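Local atomic coordinates of putative transcriptional regulator (Streptomyces coelicolor, PDB entry 2ZB9), a protein that probably binds DNA through a helix-turn-helix of the TetR type and regulates transcription. Residues H30-L35 / A42-E47; R48-S53 / T58-W63; V105-P110 / H176-P181. All coordinates share one frame; numbering follows the deposited sequence.

The three contacts follow one another along the chain. None nests in or crosses another. Contact 1 comes first and closes the six-residue connection from helix 20-39 to the start of helix 46-53. Contact 2 then closes the short turn between helices 46-53 and 57-63, within the predicted helix-turn-helix. These two share helix 46-53, their centres lie about 9 Å apart, and they touch through Leu-44 and Val-49. Together they join the helices of the N-terminal, probably DNA-binding, region. Contact 3 closes a much longer loop of 65 residues, mostly helix. It ties helix 91-108 to helix 163-179 in the C-terminal domain, with its centre about 30 Å from that of contact 2.

Contact 1 (H30-L35 / A42-E47); sequences HAVGEL and AQLTFE
Leu-35 and Leu-44 mark the nearest backbone approach, with CA to CA at 6.8 Å. Residues 30-35 lie inside helix 20-39. Residues 42-47 run through a loop into helix 46-53, which starts at Phe-46. No hydrogen bond joins the two segments.

Leu-44 does most of the bridging. Its CD1 meets Leu-35 CD2 at 3.7 Å. Its CD2 lies 4.0 Å from CG1 of Val-32. The CG of Leu-44 stands opposite its own backbone N (chi1 -177°), and this carries the two methyls toward helix 20-39. Val-32 meets the leucine side chain at about a right angle. Leu-35 comes in at a slant from the next helical turn. Both Val-32 and Leu-44 also touch Val-49 of helix 46-53 and Leu-70 of helix 67-83.

Two polar side chains of 42-47 find partners outside the contact. Gln-43 starts toward the helix, but its end turns away and its NE2 bonds to Glu-39. Thr-45 is the N-cap of helix 46-53, and its OG1 takes the N-H of Arg-48.

The side-chain contacts are therefore apolar. Three buried branched side chains join the lead-in of the predicted helix-turn-helix to the first long helix by shape and by exclusion of water, without directional bonds.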
loop_
_atom_site.group_PDB
_atom_site.type_symbol
_atom_site.label_atom_id
_atom_site.label_comp_id
_atom_site.label_asym_id
_atom_site.label_seq_id
_atom_site.Cartn_x
_atom_site.Cartn_y
_atom_site.Cartn_z
ATOM N N HIS A 30 -5.308 22.721 -14.360
ATOM C CA HIS A 30 -5.944 21.984 -15.446
ATOM C C HIS A 30 -4.875 21.587 -16.464
ATOM O O HIS A 30 -4.870 20.463 -16.969
ATOM C CB HIS A 30 -7.001 22.840 -16.145
ATOM C CG HIS A 30 -7.638 22.157 -17.315
ATOM N ND1 HIS A 30 -8.614 21.195 -17.173
ATOM C CD2 HIS A 30 -7.397 22.257 -18.643
ATOM C CE1 HIS A 30 -8.949 20.731 -18.364
ATOM N NE2 HIS A 30 -8.225 21.358 -19.273
ATOM N N ALA A 31 -3.969 22.513 -16.766
ATOM C CA ALA A 31 -2.905 22.225 -17.722
ATOM C C ALA A 31 -2.008 21.121 -17.173
ATOM O O ALA A 31 -1.577 20.243 -17.917
ATOM C CB ALA A 31 -2.080 23.479 -18.002
ATOM N N VAL A 32 -1.718 21.169 -15.874
ATOM C CA VAL A 32 -0.872 20.149 -15.261
ATOM C C VAL A 32 -1.507 18.764 -15.362
ATOM O O VAL A 32 -0.846 17.796 -15.740
ATOM C CB VAL A 32 -0.615 20.443 -13.775
ATOM C CG1 VAL A 32 0.183 19.295 -13.151
ATOM C CG2 VAL A 32 0.136 21.760 -13.626
ATOM N N GLY A 33 -2.792 18.679 -15.025
ATOM C CA GLY A 33 -3.486 17.408 -15.078
ATOM C C GLY A 33 -3.502 16.816 -16.472
ATOM O O GLY A 33 -3.299 15.612 -16.643
ATOM N N GLU A 34 -3.735 17.669 -17.468
ATOM C CA GLU A 34 -3.789 17.248 -18.865
ATOM C C GLU A 34 -2.444 16.694 -19.337
ATOM O O GLU A 34 -2.381 15.647 -19.986
ATOM C CB GLU A 34 -4.207 18.433 -19.746
ATOM C CG GLU A 34 -3.242 18.734 -20.893
ATOM C CD GLU A 34 -2.957 20.225 -21.056
ATOM O OE1 GLU A 34 -3.872 20.972 -21.484
ATOM O OE2 GLU A 34 -1.813 20.645 -20.749
ATOM N N LEU A 35 -1.373 17.407 -19.011
ATOM C CA LEU A 35 -0.028 16.993 -19.397
ATOM C C LEU A 35 0.374 15.730 -18.643
ATOM O O LEU A 35 0.880 14.772 -19.224
ATOM C CB LEU A 35 0.964 18.114 -19.088
ATOM C CG LEU A 35 2.427 17.910 -19.479
ATOM C CD1 LEU A 35 2.533 17.658 -20.979
ATOM C CD2 LEU A 35 3.230 19.148 -19.088
ATOM N N ALA A 42 7.512 12.223 -15.692
ATOM C CA ALA A 42 8.847 12.589 -16.153
ATOM C C ALA A 42 8.788 13.747 -17.154
ATOM O O ALA A 42 9.707 14.561 -17.230
ATOM C CB ALA A 42 9.543 11.364 -16.784
ATOM N N GLN A 43 7.692 13.816 -17.904
ATOM C CA GLN A 43 7.496 14.857 -18.906
ATOM C C GLN A 43 7.043 16.192 -18.326
ATOM O O GLN A 43 7.145 17.228 -18.989
ATOM C CB GLN A 43 6.474 14.392 -19.948
ATOM C CG GLN A 43 6.985 13.326 -20.906
ATOM C CD GLN A 43 8.036 13.866 -21.857
ATOM O OE1 GLN A 43 9.241 13.823 -21.574
ATOM N NE2 GLN A 43 7.582 14.399 -22.990
ATOM N N LEU A 44 6.545 16.172 -17.094
ATOM C CA LEU A 44 6.071 17.393 -16.462
ATOM C C LEU A 44 7.206 18.317 -16.029
ATOM O O LEU A 44 8.103 17.910 -15.288
ATOM C CB LEU A 44 5.203 17.055 -15.248
ATOM C CG LEU A 44 4.565 18.235 -14.511
ATOM C CD1 LEU A 44 3.572 18.934 -15.432
ATOM C CD2 LEU A 44 3.859 17.737 -13.247
ATOM N N THR A 45 7.166 19.559 -16.507
ATOM C CA THR A 45 8.172 20.556 -16.145
ATOM C C THR A 45 7.492 21.907 -15.934
ATOM O O THR A 45 6.439 22.185 -16.515
ATOM C CB THR A 45 9.241 20.751 -17.252
ATOM O OG1 THR A 45 8.626 21.347 -18.399
ATOM C CG2 THR A 45 9.881 19.424 -17.646
ATOM N N PHE A 46 8.099 22.745 -15.105
ATOM C CA PHE A 46 7.560 24.077 -14.849
ATOM C C PHE A 46 7.580 24.892 -16.144
ATOM O O PHE A 46 6.648 25.640 -16.430
ATOM C CB PHE A 46 8.393 24.769 -13.765
ATOM C CG PHE A 46 8.053 24.328 -12.366
ATOM C CD1 PHE A 46 7.092 25.008 -11.625
ATOM C CD2 PHE A 46 8.682 23.226 -11.794
ATOM C CE1 PHE A 46 6.759 24.601 -10.330
ATOM C CE2 PHE A 46 8.358 22.806 -10.498
ATOM C CZ PHE A 46 7.393 23.497 -9.764
ATOM N N GLU A 47 8.643 24.725 -16.928
ATOM C CA GLU A 47 8.797 25.432 -18.199
ATOM C C GLU A 47 7.698 25.039 -19.179
ATOM O O GLU A 47 7.202 25.865 -19.947
ATOM C CB GLU A 47 10.161 25.111 -18.823
ATOM C CG GLU A 47 11.158 26.264 -18.821
ATOM C CD GLU A 47 12.380 25.998 -17.952
ATOM O OE1 GLU A 47 13.348 26.792 -18.020
ATOM O OE2 GLU A 47 12.373 25.002 -17.196
#

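Contact 2 (R48-S53 / T58-W63); sequences RVARVS and TTLYKW
Leu-60 meets Val-49 and Ala-50 in an aliphatic contact, and no flat group of either segment reaches across. The flat groups have their neighbours outside this pairing. The Trp-63 ring has CG2 of Thr-59 over one face, 3.5 Å above the plane and shifted toward the rim. The Arg-51 guanidinium has Val-52 CG2 over one face, also near its rim. The Tyr-61 ring meets that of Phe-46, with the planes inclined at about 50°.

A single methyl of Leu-60 makes the contact. CD2 lies 3.6 Å from CB of Ala-50. It is equally close, 3.6 Å, to the backbone N of Ala-50. CG1 of Val-49 stands 4.0 Å from the same CD2. The chi1 of Leu-60, -95°, lies off a staggered value and directs CD2 toward helix 46-53.

Just beyond this, Ser-53 closes its own helix. Its OG gives a 2.8 Å bond to Val-49 O. The Ser-53 N-H reaches that oxygen from the opposite face of the carbonyl plane, so two donors grip it. Ser-53 OG also bonds to Val-55 N in the turn.

The two helices are the pair of the predicted helix-turn-helix. Helix 20-39 packs against both: Val-28 touches Val-49, and Val-24 touches Trp-63.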
loop_
_atom_site.group_PDB
_atom_site.type_symbol
_atom_site.label_atom_id
_atom_site.label_comp_id
_atom_site.label_asym_id
_atom_site.label_seq_id
_atom_site.Cartn_x
_atom_site.Cartn_y
_atom_site.Cartn_z
ATOM N N ARG A 48 7.325 23.767 -19.147
ATOM C CA ARG A 48 6.292 23.237 -20.024
ATOM C C ARG A 48 4.917 23.762 -19.598
ATOM O O ARG A 48 4.104 24.175 -20.430
ATOM C CB ARG A 48 6.330 21.706 -19.964
ATOM C CG ARG A 48 5.362 20.986 -20.879
ATOM C CD ARG A 48 5.864 20.885 -22.306
ATOM N NE ARG A 48 4.903 20.158 -23.130
ATOM C CZ ARG A 48 4.836 18.835 -23.226
ATOM N NH1 ARG A 48 5.685 18.066 -22.557
ATOM N NH2 ARG A 48 3.896 18.278 -23.983
ATOM N N VAL A 49 4.656 23.745 -18.295
ATOM C CA VAL A 49 3.385 24.234 -17.767
ATOM C C VAL A 49 3.241 25.736 -18.019
ATOM O O VAL A 49 2.167 26.218 -18.389
ATOM C CB VAL A 49 3.277 23.974 -16.244
ATOM C CG1 VAL A 49 2.044 24.680 -15.675
ATOM C CG2 VAL A 49 3.205 22.470 -15.980
ATOM N N ALA A 50 4.325 26.476 -17.814
ATOM C CA ALA A 50 4.294 27.916 -18.023
ATOM C C ALA A 50 3.987 28.244 -19.482
ATOM O O ALA A 50 3.211 29.153 -19.764
ATOM C CB ALA A 50 5.622 28.530 -17.617
ATOM N N ARG A 51 4.587 27.499 -20.406
ATOM C CA ARG A 51 4.369 27.737 -21.830
ATOM C C ARG A 51 2.939 27.418 -22.239
ATOM O O ARG A 51 2.298 28.187 -22.948
ATOM C CB ARG A 51 5.335 26.892 -22.672
ATOM C CG ARG A 51 5.206 27.129 -24.179
ATOM C CD ARG A 51 6.283 26.401 -24.978
ATOM N NE ARG A 51 6.167 24.948 -24.874
ATOM C CZ ARG A 51 5.192 24.232 -25.426
ATOM N NH1 ARG A 51 4.237 24.827 -26.131
ATOM N NH2 ARG A 51 5.168 22.915 -25.265
ATOM N N VAL A 52 2.449 26.278 -21.773
ATOM C CA VAL A 52 1.107 25.813 -22.090
ATOM C C VAL A 52 -0.013 26.658 -21.487
ATOM O O VAL A 52 -1.062 26.844 -22.108
ATOM C CB VAL A 52 0.922 24.353 -21.621
ATOM C CG1 VAL A 52 -0.488 23.892 -21.894
ATOM C CG2 VAL A 52 1.923 23.450 -22.336
ATOM N N SER A 53 0.202 27.168 -20.279
ATOM C CA SER A 53 -0.823 27.964 -19.610
ATOM C C SER A 53 -0.729 29.464 -19.883
ATOM O O SER A 53 -1.729 30.173 -19.805
ATOM C CB SER A 53 -0.761 27.728 -18.100
ATOM O OG SER A 53 0.438 28.257 -17.558
ATOM N N THR A 58 7.638 32.237 -12.550
ATOM C CA THR A 58 7.753 32.956 -11.283
ATOM C C THR A 58 6.536 32.675 -10.419
ATOM O O THR A 58 6.652 32.342 -9.242
ATOM C CB THR A 58 7.847 34.478 -11.513
ATOM O OG1 THR A 58 9.060 34.778 -12.212
ATOM C CG2 THR A 58 7.826 35.224 -10.185
ATOM N N THR A 59 5.364 32.820 -11.019
ATOM C CA THR A 59 4.116 32.579 -10.320
ATOM C C THR A 59 3.994 31.092 -9.977
ATOM O O THR A 59 3.557 30.734 -8.885
ATOM C CB THR A 59 2.930 33.001 -11.194
ATOM O OG1 THR A 59 3.120 34.356 -11.624
ATOM C CG2 THR A 59 1.639 32.902 -10.418
ATOM N N LEU A 60 4.394 30.235 -10.912
ATOM C CA LEU A 60 4.336 28.788 -10.714
ATOM C C LEU A 60 5.164 28.366 -9.502
ATOM O O LEU A 60 4.687 27.638 -8.630
ATOM C CB LEU A 60 4.843 28.075 -11.968
ATOM C CG LEU A 60 3.849 27.600 -13.033
ATOM C CD1 LEU A 60 2.660 28.542 -13.158
ATOM C CD2 LEU A 60 4.589 27.458 -14.350
ATOM N N TYR A 61 6.403 28.836 -9.446
ATOM C CA TYR A 61 7.296 28.513 -8.338
ATOM C C TYR A 61 6.706 28.921 -6.987
ATOM O O TYR A 61 6.914 28.242 -5.982
ATOM C CB TYR A 61 8.651 29.195 -8.552
ATOM C CG TYR A 61 9.496 28.576 -9.650
ATOM C CD1 TYR A 61 10.428 29.340 -10.352
ATOM C CD2 TYR A 61 9.376 27.227 -9.976
ATOM C CE1 TYR A 61 11.219 28.776 -11.357
ATOM C CE2 TYR A 61 10.163 26.650 -10.976
ATOM C CZ TYR A 61 11.081 27.431 -11.663
ATOM O OH TYR A 61 11.856 26.871 -12.658
ATOM N N LYS A 62 5.962 30.021 -6.965
ATOM C CA LYS A 62 5.348 30.500 -5.727
ATOM C C LYS A 62 4.276 29.551 -5.203
ATOM O O LYS A 62 4.175 29.320 -3.994
ATOM C CB LYS A 62 4.701 31.871 -5.936
ATOM C CG LYS A 62 5.644 32.998 -6.307
ATOM C CD LYS A 62 4.846 34.287 -6.438
ATOM C CE LYS A 62 5.693 35.452 -6.918
ATOM N NZ LYS A 62 4.834 36.660 -7.083
ATOM N N TRP A 63 3.462 29.020 -6.111
ATOM C CA TRP A 63 2.387 28.114 -5.724
ATOM C C TRP A 63 2.828 26.667 -5.528
ATOM O O TRP A 63 2.250 25.945 -4.718
ATOM C CB TRP A 63 1.260 28.161 -6.755
ATOM C CG TRP A 63 0.553 29.470 -6.820
ATOM C CD1 TRP A 63 0.354 30.346 -5.791
ATOM C CD2 TRP A 63 -0.131 30.017 -7.951
ATOM N NE1 TRP A 63 -0.416 31.402 -6.212
ATOM C CE2 TRP A 63 -0.729 31.227 -7.535
ATOM C CE3 TRP A 63 -0.301 29.601 -9.279
ATOM C CZ2 TRP A 63 -1.485 32.027 -8.396
ATOM C CZ3 TRP A 63 -1.054 30.398 -10.140
ATOM C CH2 TRP A 63 -1.637 31.598 -9.692
#

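Contact 3 (V105-P110 / H176-P181); sequences VMTRTP and HRLLIP
Leu-178 overlaps the base and the far end of the Met-106 side chain. This joins two helices of the all-helical C-terminal domain of the TetR fold: helix 91-108 near its end, and the last turn of helix 163-179. The nearest CA atoms are those of Met-106 and Leu-178, at 8.3 Å.

The leucine reaches over with both methyls. CD1 sits 3.6 Å from CB of Met-106 and 3.8 Å from its CE. The CE contact depends on a folded methionine chain, bent at chi2 (-58°) and again at chi3 (-76°), which brings CE round beside the same methyl. The two side chains meet at about a right angle. No hydrogen bond crosses the contact.

Neighbouring parts close in around this pair. Leu-115 of helix 110-122 packs on Met-106, and Val-185 touches both Thr-107 and Leu-178.

The same turn of helix 163-179 also faces the second subunit. Arg-177 makes a salt bridge with Asp-168 of that subunit, and His-176 hydrogen-bonds to the same aspartate. Contact 3 thus links helix 91-108 to a helix that takes part in the dimer interface.

Thr-107 sits at the margin. Its OG1 bonds to Thr-103 O, one turn back in its own helix, while its CG2 lies 4.1 Å from CD2 of Leu-178.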
loop_
_atom_site.group_PDB
_atom_site.type_symbol
_atom_site.label_atom_id
_atom_site.label_comp_id
_atom_site.label_asym_id
_atom_site.label_seq_id
_atom_site.Cartn_x
_atom_site.Cartn_y
_atom_site.Cartn_z
ATOM N N VAL A 105 -9.569 4.069 -12.771
ATOM C CA VAL A 105 -8.488 5.045 -12.828
ATOM C C VAL A 105 -7.124 4.399 -12.622
ATOM O O VAL A 105 -6.186 4.645 -13.381
ATOM C CB VAL A 105 -8.661 6.148 -11.751
ATOM C CG1 VAL A 105 -7.370 6.966 -11.625
ATOM C CG2 VAL A 105 -9.819 7.066 -12.124
ATOM N N MET A 106 -7.020 3.558 -11.599
ATOM C CA MET A 106 -5.751 2.912 -11.267
ATOM C C MET A 106 -5.246 1.808 -12.200
ATOM O O MET A 106 -4.038 1.557 -12.254
ATOM C CB MET A 106 -5.818 2.373 -9.836
ATOM C CG MET A 106 -6.120 3.443 -8.781
ATOM S SD MET A 106 -4.908 4.795 -8.787
ATOM C CE MET A 106 -3.548 4.013 -7.972
ATOM N N THR A 107 -6.143 1.161 -12.943
ATOM C CA THR A 107 -5.734 0.067 -13.829
ATOM C C THR A 107 -5.905 0.306 -15.329
ATOM O O THR A 107 -5.203 -0.305 -16.136
ATOM C CB THR A 107 -6.507 -1.238 -13.504
ATOM O OG1 THR A 107 -7.907 -1.021 -13.710
ATOM C CG2 THR A 107 -6.277 -1.671 -12.067
ATOM N N ARG A 108 -6.838 1.175 -15.703
ATOM C CA ARG A 108 -7.113 1.447 -17.118
ATOM C C ARG A 108 -6.754 2.869 -17.531
ATOM O O ARG A 108 -7.174 3.340 -18.582
ATOM C CB ARG A 108 -8.599 1.205 -17.402
ATOM C CG ARG A 108 -9.091 -0.149 -16.922
ATOM C CD ARG A 108 -8.477 -1.271 -17.739
ATOM N NE ARG A 108 -8.441 -2.533 -17.005
ATOM C CZ ARG A 108 -8.206 -3.716 -17.564
ATOM N NH1 ARG A 108 -7.991 -3.802 -18.872
ATOM N NH2 ARG A 108 -8.173 -4.813 -16.815
ATOM N N THR A 109 -5.955 3.532 -16.705
ATOM C CA THR A 109 -5.552 4.911 -16.934
ATOM C C THR A 109 -4.080 5.106 -16.560
ATOM O O THR A 109 -3.527 4.344 -15.767
ATOM C CB THR A 109 -6.453 5.842 -16.075
ATOM O OG1 THR A 109 -7.696 6.063 -16.756
ATOM C CG2 THR A 109 -5.779 7.151 -15.766
ATOM N N PRO A 110 -3.418 6.117 -17.146
ATOM C CA PRO A 110 -2.010 6.335 -16.803
ATOM C C PRO A 110 -1.903 6.762 -15.340
ATOM O O PRO A 110 -0.824 6.752 -14.750
ATOM C CB PRO A 110 -1.595 7.452 -17.759
ATOM C CG PRO A 110 -2.466 7.210 -18.957
ATOM C CD PRO A 110 -3.805 6.934 -18.310
ATOM N N HIS A 176 -2.308 -1.863 -2.068
ATOM C CA HIS A 176 -1.375 -2.940 -1.773
ATOM C C HIS A 176 -1.268 -3.955 -2.898
ATOM O O HIS A 176 -0.164 -4.352 -3.284
ATOM C CB HIS A 176 -1.769 -3.645 -0.477
ATOM C CG HIS A 176 -0.886 -4.799 -0.128
ATOM N ND1 HIS A 176 -1.284 -6.110 -0.269
ATOM C CD2 HIS A 176 0.384 -4.837 0.344
ATOM C CE1 HIS A 176 -0.298 -6.907 0.103
ATOM N NE2 HIS A 176 0.724 -6.161 0.480
ATOM N N ARG A 177 -2.402 -4.381 -3.433
ATOM C CA ARG A 177 -2.357 -5.350 -4.515
ATOM C C ARG A 177 -1.754 -4.680 -5.752
ATOM O O ARG A 177 -1.134 -5.345 -6.582
ATOM C CB ARG A 177 -3.756 -5.911 -4.800
ATOM C CG ARG A 177 -3.736 -7.176 -5.636
ATOM C CD ARG A 177 -5.109 -7.856 -5.742
ATOM N NE ARG A 177 -5.441 -8.700 -4.591
ATOM C CZ ARG A 177 -6.372 -9.654 -4.617
ATOM N NH1 ARG A 177 -7.052 -9.880 -5.733
ATOM N NH2 ARG A 177 -6.631 -10.379 -3.536
ATOM N N LEU A 178 -1.911 -3.360 -5.859
ATOM C CA LEU A 178 -1.346 -2.623 -6.990
ATOM C C LEU A 178 0.163 -2.441 -6.853
ATOM O O LEU A 178 0.890 -2.603 -7.830
ATOM C CB LEU A 178 -1.987 -1.240 -7.132
ATOM C CG LEU A 178 -3.376 -1.141 -7.757
ATOM C CD1 LEU A 178 -3.908 0.279 -7.580
ATOM C CD2 LEU A 178 -3.305 -1.515 -9.229
ATOM N N LEU A 179 0.630 -2.091 -5.654
ATOM C CA LEU A 179 2.068 -1.889 -5.429
ATOM C C LEU A 179 2.857 -3.190 -5.584
ATOM O O LEU A 179 4.000 -3.186 -6.043
ATOM C CB LEU A 179 2.335 -1.298 -4.035
ATOM C CG LEU A 179 2.269 0.218 -3.757
ATOM C CD1 LEU A 179 2.640 1.007 -5.007
ATOM C CD2 LEU A 179 0.902 0.606 -3.276
ATOM N N ILE A 180 2.254 -4.302 -5.180
ATOM C CA ILE A 180 2.894 -5.604 -5.313
ATOM C C ILE A 180 1.820 -6.580 -5.807
ATOM O O ILE A 180 1.082 -7.196 -5.032
ATOM C CB ILE A 180 3.565 -6.031 -3.973
ATOM C CG1 ILE A 180 3.431 -7.530 -3.760
ATOM C CG2 ILE A 180 3.032 -5.199 -2.823
ATOM C CD1 ILE A 180 3.961 -7.965 -2.436
ATOM N N PRO A 181 1.723 -6.709 -7.138
ATOM C CA PRO A 181 0.791 -7.540 -7.902
ATOM C C PRO A 181 0.901 -9.061 -7.884
ATOM O O PRO A 181 1.063 -9.683 -8.932
ATOM C CB PRO A 181 0.923 -6.972 -9.310
ATOM C CG PRO A 181 2.371 -6.653 -9.381
ATOM C CD PRO A 181 2.650 -6.004 -8.046
#